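Local coordinates for hypothetical protein (PDB 2ETS) that is of unknown function but adopts the four-helical bundle fold of the DUF1798 family of bacterial proteins, at residues N30-V34 / E92-K96; L58-K62 / I83-E87. All blocks are in the same frame, centred on the assembly; numbering follows the deposited sequence.

Contact 1. Residues N30-V34 / E92-K96; sequences NFENV and ECHFK
E92 meets F31 through its carbonyl O, which lies at the edge of the phenyl ring, near the ring plane; the same oxygen accepts the N-H of F95 and so closes a type I turn over E92-F95. C93 comes next and brings the backbones closest, its CA 4.2 Å from that of F31. Its carbonyl O is pressed against the backbone at N30 and F31, late in helix 12-37, where the CA-H of F31 makes a CH...O contact at 3.3 Å from CA to O. The C93 thiol sits between its own backbone N and carbonyl carbon (chi1 71°), which brings SG to 3.8 Å from CB of N30. H94 runs alongside N30, ring and amide planes 51° apart, while its ND1 is hydrogen-bonded to H41. F95 points its CB away from helix 12-37 and meets V34 through its carbonyl, whose O lies 3.5 Å from CG2 of V34. At K96, CB rests 3.7 Å from the carbonyl O of V34, and the extended chain beyond leads off. No hydrogen bond joins the two segments; apolar groups and carbonyls do the packing. This is an interhelical turn of a four-helix bundle, laid against the C-terminal part of helix 12-37.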
ATOM      1  N   ASN A  30      11.258   4.824   2.750  1.00 55.17           N
ATOM      2  CA  ASN A  30      11.140   6.226   2.378  1.00 55.37           C
ATOM      3  C   ASN A  30      10.847   7.098   3.605  1.00 54.15           C
ATOM      4  O   ASN A  30      11.414   8.177   3.800  1.00 53.20           O
ATOM      5  CB  ASN A  30      10.032   6.384   1.334  1.00 57.17           C
ATOM      6  CG  ASN A  30      10.523   6.094  -0.085  1.00 60.78           C
ATOM      7  OD1 ASN A  30      11.323   6.834  -0.611  1.00 66.90           O
ATOM      8  ND2 ASN A  30      10.066   5.001  -0.684  1.00 61.52           N
ATOM      9  N   PHE A  31       9.958   6.611   4.440  1.00 53.69           N
ATOM     10  CA  PHE A  31       9.592   7.319   5.642  1.00 53.33           C
ATOM     11  C   PHE A  31      10.833   7.440   6.534  1.00 53.75           C
ATOM     12  O   PHE A  31      11.111   8.504   7.080  1.00 56.00           O
ATOM     13  CB  PHE A  31       8.451   6.581   6.342  1.00 51.53           C
ATOM     14  CG  PHE A  31       8.129   7.115   7.707  1.00 53.25           C
ATOM     15  CD1 PHE A  31       7.434   8.313   7.849  1.00 53.02           C
ATOM     16  CD2 PHE A  31       8.514   6.423   8.846  1.00 54.32           C
ATOM     17  CE1 PHE A  31       7.112   8.805   9.097  1.00 51.08           C
ATOM     18  CE2 PHE A  31       8.191   6.919  10.111  1.00 61.97           C
ATOM     19  CZ  PHE A  31       7.476   8.117  10.234  1.00 47.26           C
ATOM     20  N   GLU A  32      11.580   6.352   6.671  1.00 55.01           N
ATOM     21  CA  GLU A  32      12.831   6.372   7.437  1.00 55.92           C
ATOM     22  C   GLU A  32      13.834   7.351   6.876  1.00 53.56           C
ATOM     23  O   GLU A  32      14.579   7.962   7.635  1.00 54.17           O
ATOM     24  CB  GLU A  32      13.477   4.983   7.516  1.00 56.16           C
ATOM     25  CG  GLU A  32      12.754   4.016   8.429  1.00 66.06           C
ATOM     26  CD  GLU A  32      12.593   4.504   9.874  1.00 67.73           C
ATOM     27  OE1 GLU A  32      13.482   5.202  10.422  1.00 76.57           O
ATOM     28  OE2 GLU A  32      11.566   4.144  10.475  1.00 70.12           O
ATOM     29  N   ASN A  33      13.858   7.487   5.556  1.00 53.35           N
ATOM     30  CA  ASN A  33      14.794   8.407   4.938  0.50 53.56           C
ATOM     31  C   ASN A  33      14.407   9.864   5.192  1.00 53.39           C
ATOM     32  O   ASN A  33      15.263  10.629   5.610  1.00 49.20           O
ATOM     33  CB  ASN A  33      14.979   8.095   3.449  0.50 52.46           C
ATOM     34  CG  ASN A  33      15.806   6.819   3.207  0.50 51.01           C
ATOM     35  OD1 ASN A  33      16.040   6.440   2.064  0.50 57.22           O
ATOM     36  ND2 ASN A  33      16.247   6.167   4.278  0.50 52.02           N
ATOM     37  N   VAL A  34      13.127  10.230   5.005  1.00 55.24           N
ATOM     38  CA  VAL A  34      12.719  11.634   5.251  1.00 57.51           C
ATOM     39  C   VAL A  34      12.876  12.011   6.731  1.00 54.41           C
ATOM     40  O   VAL A  34      13.139  13.163   7.064  1.00 54.32           O
ATOM     41  CB  VAL A  34      11.260  12.009   4.718  1.00 57.64           C
ATOM     42  CG1 VAL A  34      11.129  11.645   3.254  1.00 65.53           C
ATOM     43  CG2 VAL A  34      10.144  11.363   5.528  1.00 63.96           C
ATOM     44  N   GLU A  92       2.287   9.789   2.546  1.00 47.15           N
ATOM     45  CA  GLU A  92       2.784  10.207   3.855  1.00 49.17           C
ATOM     46  C   GLU A  92       4.258   9.869   4.065  1.00 49.96           C
ATOM     47  O   GLU A  92       4.955  10.525   4.870  1.00 50.42           O
ATOM     48  CB  GLU A  92       1.918   9.624   4.964  1.00 47.60           C
ATOM     49  CG  GLU A  92       0.545  10.226   4.977  1.00 56.25           C
ATOM     50  CD  GLU A  92      -0.400   9.532   5.947  1.00 57.47           C
ATOM     51  OE1 GLU A  92       0.029   8.663   6.732  1.00 62.63           O
ATOM     52  OE2 GLU A  92      -1.581   9.892   5.914  1.00 85.73           O
ATOM     53  N   CYS A  93       4.749   8.898   3.305  1.00 50.29           N
ATOM     54  CA  CYS A  93       6.085   8.391   3.529  1.00 50.96           C
ATOM     55  C   CYS A  93       7.149   9.366   3.005  1.00 52.06           C
ATOM     56  O   CYS A  93       8.366   9.162   3.209  1.00 53.18           O
ATOM     57  CB  CYS A  93       6.225   6.996   2.918  1.00 52.07           C
ATOM     58  SG  CYS A  93       6.263   7.011   1.086  1.00 49.90           S
ATOM     59  N   HIS A  94       6.676  10.430   2.356  1.00 50.94           N
ATOM     60  CA  HIS A  94       7.547  11.416   1.741  1.00 49.02           C
ATOM     61  C   HIS A  94       7.615  12.701   2.555  1.00 49.09           C
ATOM     62  O   HIS A  94       8.265  13.654   2.139  1.00 47.65           O
ATOM     63  CB  HIS A  94       7.051  11.724   0.317  1.00 49.18           C
ATOM     64  CG  HIS A  94       7.080  10.544  -0.598  1.00 46.58           C
ATOM     65  ND1 HIS A  94       8.261   9.971  -1.058  1.00 50.60           N
ATOM     66  CD2 HIS A  94       6.070   9.839  -1.159  1.00 49.22           C
ATOM     67  CE1 HIS A  94       7.961   8.949  -1.843  1.00 54.73           C
ATOM     68  NE2 HIS A  94       6.641   8.849  -1.921  1.00 54.74           N
ATOM     69  N   PHE A  95       6.953  12.721   3.715  1.00 49.94           N
ATOM     70  CA  PHE A  95       6.870  13.932   4.543  1.00 51.70           C
ATOM     71  C   PHE A  95       7.509  13.729   5.903  1.00 50.11           C
ATOM     72  O   PHE A  95       7.143  12.798   6.632  1.00 50.02           O
ATOM     73  CB  PHE A  95       5.417  14.398   4.689  1.00 53.89           C
ATOM     74  CG  PHE A  95       4.861  15.019   3.436  1.00 56.63           C
ATOM     75  CD1 PHE A  95       4.242  14.224   2.472  1.00 65.51           C
ATOM     76  CD2 PHE A  95       4.986  16.378   3.199  1.00 53.25           C
ATOM     77  CE1 PHE A  95       3.761  14.758   1.293  1.00 50.76           C
ATOM     78  CE2 PHE A  95       4.478  16.940   2.024  1.00 52.02           C
ATOM     79  CZ  PHE A  95       3.864  16.123   1.064  1.00 55.88           C
ATOM     80  N   LYS A  96       8.452  14.613   6.240  1.00 51.16           N
ATOM     81  CA  LYS A  96       9.194  14.540   7.506  1.00 50.60           C
ATOM     82  C   LYS A  96       8.273  14.741   8.673  1.00 54.13           C
ATOM     83  O   LYS A  96       8.516  14.186   9.741  1.00 54.22           O
ATOM     84  CB  LYS A  96      10.334  15.560   7.577  1.00 52.58           C
ATOM     85  CG  LYS A  96       9.930  17.051   7.552  1.00 51.09           C
ATOM     86  CD  LYS A  96      11.184  17.919   7.581  1.00 52.98           C
ATOM     87  CE  LYS A  96      10.873  19.403   7.585  1.00 52.21           C
ATOM     88  NZ  LYS A  96      12.125  20.275   7.375  1.00 41.17           N
TER

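Contact 2. Residues L58-K62 / I83-E87; sequences LNEIK and IANIE. With PO4 (phosphate ion), chain B.
L58 and I83 pass one another pointing oppositely where the two backbones come nearest, CD2 of L58 lying 3.9 Å from CD1 of I83. The axes of the two short segments come no closer than 11.8 Å, their directions 172° apart, a wide antiparallel separation that branched aliphatic side chains bridge. L58 forks to do so: while CD2 takes I83, CD1 touches CG2 of I86. The same CD1 of L58 presses to 3.6 Å on CG of E87, the methylene part of that acid. From the next turn I61 adds its CG2, 4.0 Å from the same CD1 of I83, so that two side chains of the same helix touch this one methyl. L20 of helix 12-37 meets both L58 and I61, and V110 of helix 100-120 meets I86, which places this side of the contact in the bundle core.

The other side is loose and polar. K62, more exposed, stretches its chain across I83, with CE 4.0 Å from CG2, and carries the ammonium past the hydrophobic patch. E87 comes from the opposite helix with CG anti to its carbonyl carbon (chi1 -73°) and an extended chain, which brings the carboxylate toward the same place. NZ of K62 and OE2 of E87 remain 4.4 Å apart, too far for a salt bridge. A phosphate ion, probably from the crystallisation liquor, lies beside them: NZ of K62 donates a hydrogen bond to its O4 at 2.9 Å, and OE2 of E87 comes to 2.6 Å from that O4. So short a distance between two oxygens would be consistent with one of the acid groups holding a proton. The chemistry implies that apolar packing joins the helices, with the ion a probable adventitious bridge between their polar borders.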
ATOM      1  N   LEU A  58      -2.948  -0.173  -7.889  1.00 50.29           N
ATOM      2  CA  LEU A  58      -4.242  -0.270  -7.213  1.00 51.08           C
ATOM      3  C   LEU A  58      -5.378  -0.383  -8.180  1.00 50.83           C
ATOM      4  O   LEU A  58      -6.302  -1.137  -7.924  1.00 49.59           O
ATOM      5  CB  LEU A  58      -4.471   0.896  -6.254  1.00 50.72           C
ATOM      6  CG  LEU A  58      -3.494   0.861  -5.062  1.00 55.56           C
ATOM      7  CD1 LEU A  58      -3.684   2.046  -4.148  1.00 54.36           C
ATOM      8  CD2 LEU A  58      -3.576  -0.429  -4.246  1.00 54.88           C
ATOM      9  N   ASN A  59      -5.288   0.348  -9.296  1.00 52.21           N
ATOM     10  CA  ASN A  59      -6.286   0.264 -10.357  1.00 52.90           C
ATOM     11  C   ASN A  59      -6.434  -1.148 -10.896  1.00 52.73           C
ATOM     12  O   ASN A  59      -7.555  -1.613 -11.140  1.00 52.25           O
ATOM     13  CB  ASN A  59      -5.971   1.231 -11.507  1.00 52.20           C
ATOM     14  CG  ASN A  59      -6.253   2.676 -11.139  1.00 55.77           C
ATOM     15  OD1 ASN A  59      -6.994   2.955 -10.200  1.00 63.80           O
ATOM     16  ND2 ASN A  59      -5.642   3.601 -11.860  1.00 63.07           N
ATOM     17  N   GLU A  60      -5.309  -1.831 -11.057  1.00 51.13           N
ATOM     18  CA  GLU A  60      -5.335  -3.221 -11.478  1.00 53.15           C
ATOM     19  C   GLU A  60      -6.002  -4.058 -10.396  1.00 51.96           C
ATOM     20  O   GLU A  60      -6.969  -4.740 -10.657  1.00 53.57           O
ATOM     21  CB  GLU A  60      -3.922  -3.753 -11.805  1.00 53.19           C
ATOM     22  CG  GLU A  60      -3.367  -3.340 -13.196  1.00 61.53           C
ATOM     23  N   ILE A  61      -5.526  -3.980  -9.170  1.00 53.71           N
ATOM     24  CA  ILE A  61      -6.111  -4.813  -8.113  1.00 55.62           C
ATOM     25  C   ILE A  61      -7.622  -4.564  -7.896  1.00 52.74           C
ATOM     26  O   ILE A  61      -8.344  -5.486  -7.531  1.00 52.04           O
ATOM     27  CB  ILE A  61      -5.317  -4.720  -6.805  1.00 59.50           C
ATOM     28  CG1 ILE A  61      -5.320  -6.081  -6.101  1.00 72.27           C
ATOM     29  CG2 ILE A  61      -5.874  -3.630  -5.852  1.00 59.37           C
ATOM     30  CD1 ILE A  61      -4.111  -6.303  -5.223  1.00 79.81           C
ATOM     31  N   LYS A  62      -8.105  -3.354  -8.181  1.00 51.24           N
ATOM     32  CA  LYS A  62      -9.549  -3.064  -8.147  1.00 54.30           C
ATOM     33  C   LYS A  62     -10.322  -3.874  -9.184  1.00 52.97           C
ATOM     34  O   LYS A  62     -11.462  -4.278  -8.945  1.00 52.88           O
ATOM     35  CB  LYS A  62      -9.839  -1.580  -8.375  1.00 54.96           C
ATOM     36  CG  LYS A  62      -9.575  -0.696  -7.182  1.00 53.81           C
ATOM     37  CD  LYS A  62      -9.933   0.784  -7.460  1.00 55.62           C
ATOM     38  CE  LYS A  62      -9.032   1.688  -6.620  1.00 58.79           C
ATOM     39  NZ  LYS A  62      -9.382   3.124  -6.651  1.00 56.17           N
ATOM     40  N   ILE A  83      -7.263  -0.008   0.397  1.00 53.39           N
ATOM     41  CA  ILE A  83      -6.837   0.783  -0.770  1.00 51.63           C
ATOM     42  C   ILE A  83      -6.476   2.200  -0.336  1.00 46.98           C
ATOM     43  O   ILE A  83      -5.445   2.738  -0.713  1.00 45.18           O
ATOM     44  CB  ILE A  83      -7.986   0.894  -1.810  1.00 53.35           C
ATOM     45  CG1 ILE A  83      -8.297  -0.441  -2.536  1.00 59.80           C
ATOM     46  CG2 ILE A  83      -7.766   2.056  -2.809  1.00 52.40           C
ATOM     47  CD1 ILE A  83      -7.159  -1.235  -2.984  1.00 61.74           C
ATOM     48  N   ALA A  84      -7.349   2.779   0.475  1.00 47.56           N
ATOM     49  CA  ALA A  84      -7.166   4.142   0.973  1.00 49.24           C
ATOM     50  C   ALA A  84      -5.927   4.220   1.894  1.00 50.81           C
ATOM     51  O   ALA A  84      -5.125   5.155   1.821  1.00 53.22           O
ATOM     52  CB  ALA A  84      -8.411   4.604   1.692  1.00 46.10           C
ATOM     53  N   ASN A  85      -5.777   3.240   2.777  1.00 52.19           N
ATOM     54  CA  ASN A  85      -4.595   3.178   3.612  1.00 51.90           C
ATOM     55  C   ASN A  85      -3.290   3.118   2.815  1.00 51.25           C
ATOM     56  O   ASN A  85      -2.326   3.752   3.176  1.00 52.11           O
ATOM     57  CB  ASN A  85      -4.654   1.954   4.526  1.00 50.81           C
ATOM     58  CG  ASN A  85      -5.561   2.153   5.679  1.00 54.39           C
ATOM     59  OD1 ASN A  85      -5.874   3.260   6.018  1.00 43.79           O
ATOM     60  ND2 ASN A  85      -5.996   1.080   6.282  1.00 53.01           N
ATOM     61  N   ILE A  86      -3.269   2.327   1.755  1.00 49.08           N
ATOM     62  CA  ILE A  86      -2.093   2.235   0.902  1.00 48.54           C
ATOM     63  C   ILE A  86      -1.829   3.562   0.157  1.00 48.71           C
ATOM     64  O   ILE A  86      -0.680   4.008   0.061  1.00 47.74           O
ATOM     65  CB  ILE A  86      -2.241   1.080  -0.088  1.00 49.57           C
ATOM     66  CG1 ILE A  86      -2.248  -0.265   0.633  1.00 50.32           C
ATOM     67  CG2 ILE A  86      -1.129   1.100  -1.184  1.00 50.30           C
ATOM     68  CD1 ILE A  86      -2.567  -1.454  -0.296  1.00 51.15           C
ATOM     69  N   GLU A  87      -2.882   4.191  -0.368  1.00 45.70           N
ATOM     70  CA  GLU A  87      -2.716   5.489  -1.021  1.00 49.85           C
ATOM     71  C   GLU A  87      -2.137   6.555  -0.096  1.00 51.03           C
ATOM     72  O   GLU A  87      -1.240   7.340  -0.449  1.00 48.44           O
ATOM     73  CB  GLU A  87      -4.061   5.997  -1.500  1.00 48.63           C
ATOM     74  CG  GLU A  87      -4.599   5.231  -2.749  1.00 53.67           C
ATOM     75  CD  GLU A  87      -6.080   5.556  -2.984  1.00 50.87           C
ATOM     76  OE1 GLU A  87      -6.755   6.097  -2.076  1.00 65.31           O
ATOM     77  OE2 GLU A  87      -6.580   5.256  -4.039  1.00 47.74           O
TER
HETATM   78  P   PO4 B 117     -10.083   6.140  -4.311  1.00 98.03           P
HETATM   79  O1  PO4 B 117     -10.356   7.627  -4.616  1.00 65.35           O
HETATM   80  O2  PO4 B 117      -9.753   5.937  -2.819  1.00 82.46           O
HETATM   81  O3  PO4 B 117     -11.332   5.343  -4.633  1.00 75.62           O
HETATM   82  O4  PO4 B 117      -8.908   5.600  -5.182  1.00 63.43           O

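Overall arrangement
Three of the four main helices carry these two contacts. Helix 12-37 supplies 30-34 to contact 1, helix 43-63 supplies 58-62 to contact 2, and helix 76-92 holds 83-87 and runs on into the turn at 92-96. Along the chain the order is 30-34, 58-62, 83-87, 92-96, so contact 2 falls wholly within the span bracketed by contact 1. Their centres lie about 20 Å apart, with nearest atoms about 5 Å apart and no touch. The centre of contact 2 lies about 7 Å from the centre of the chain, that of contact 1 about 14 Å, near one end. Together they join helix 76-92 to helix 43-63, and the loop that follows it to helix 12-37, within a single four-helix bundle.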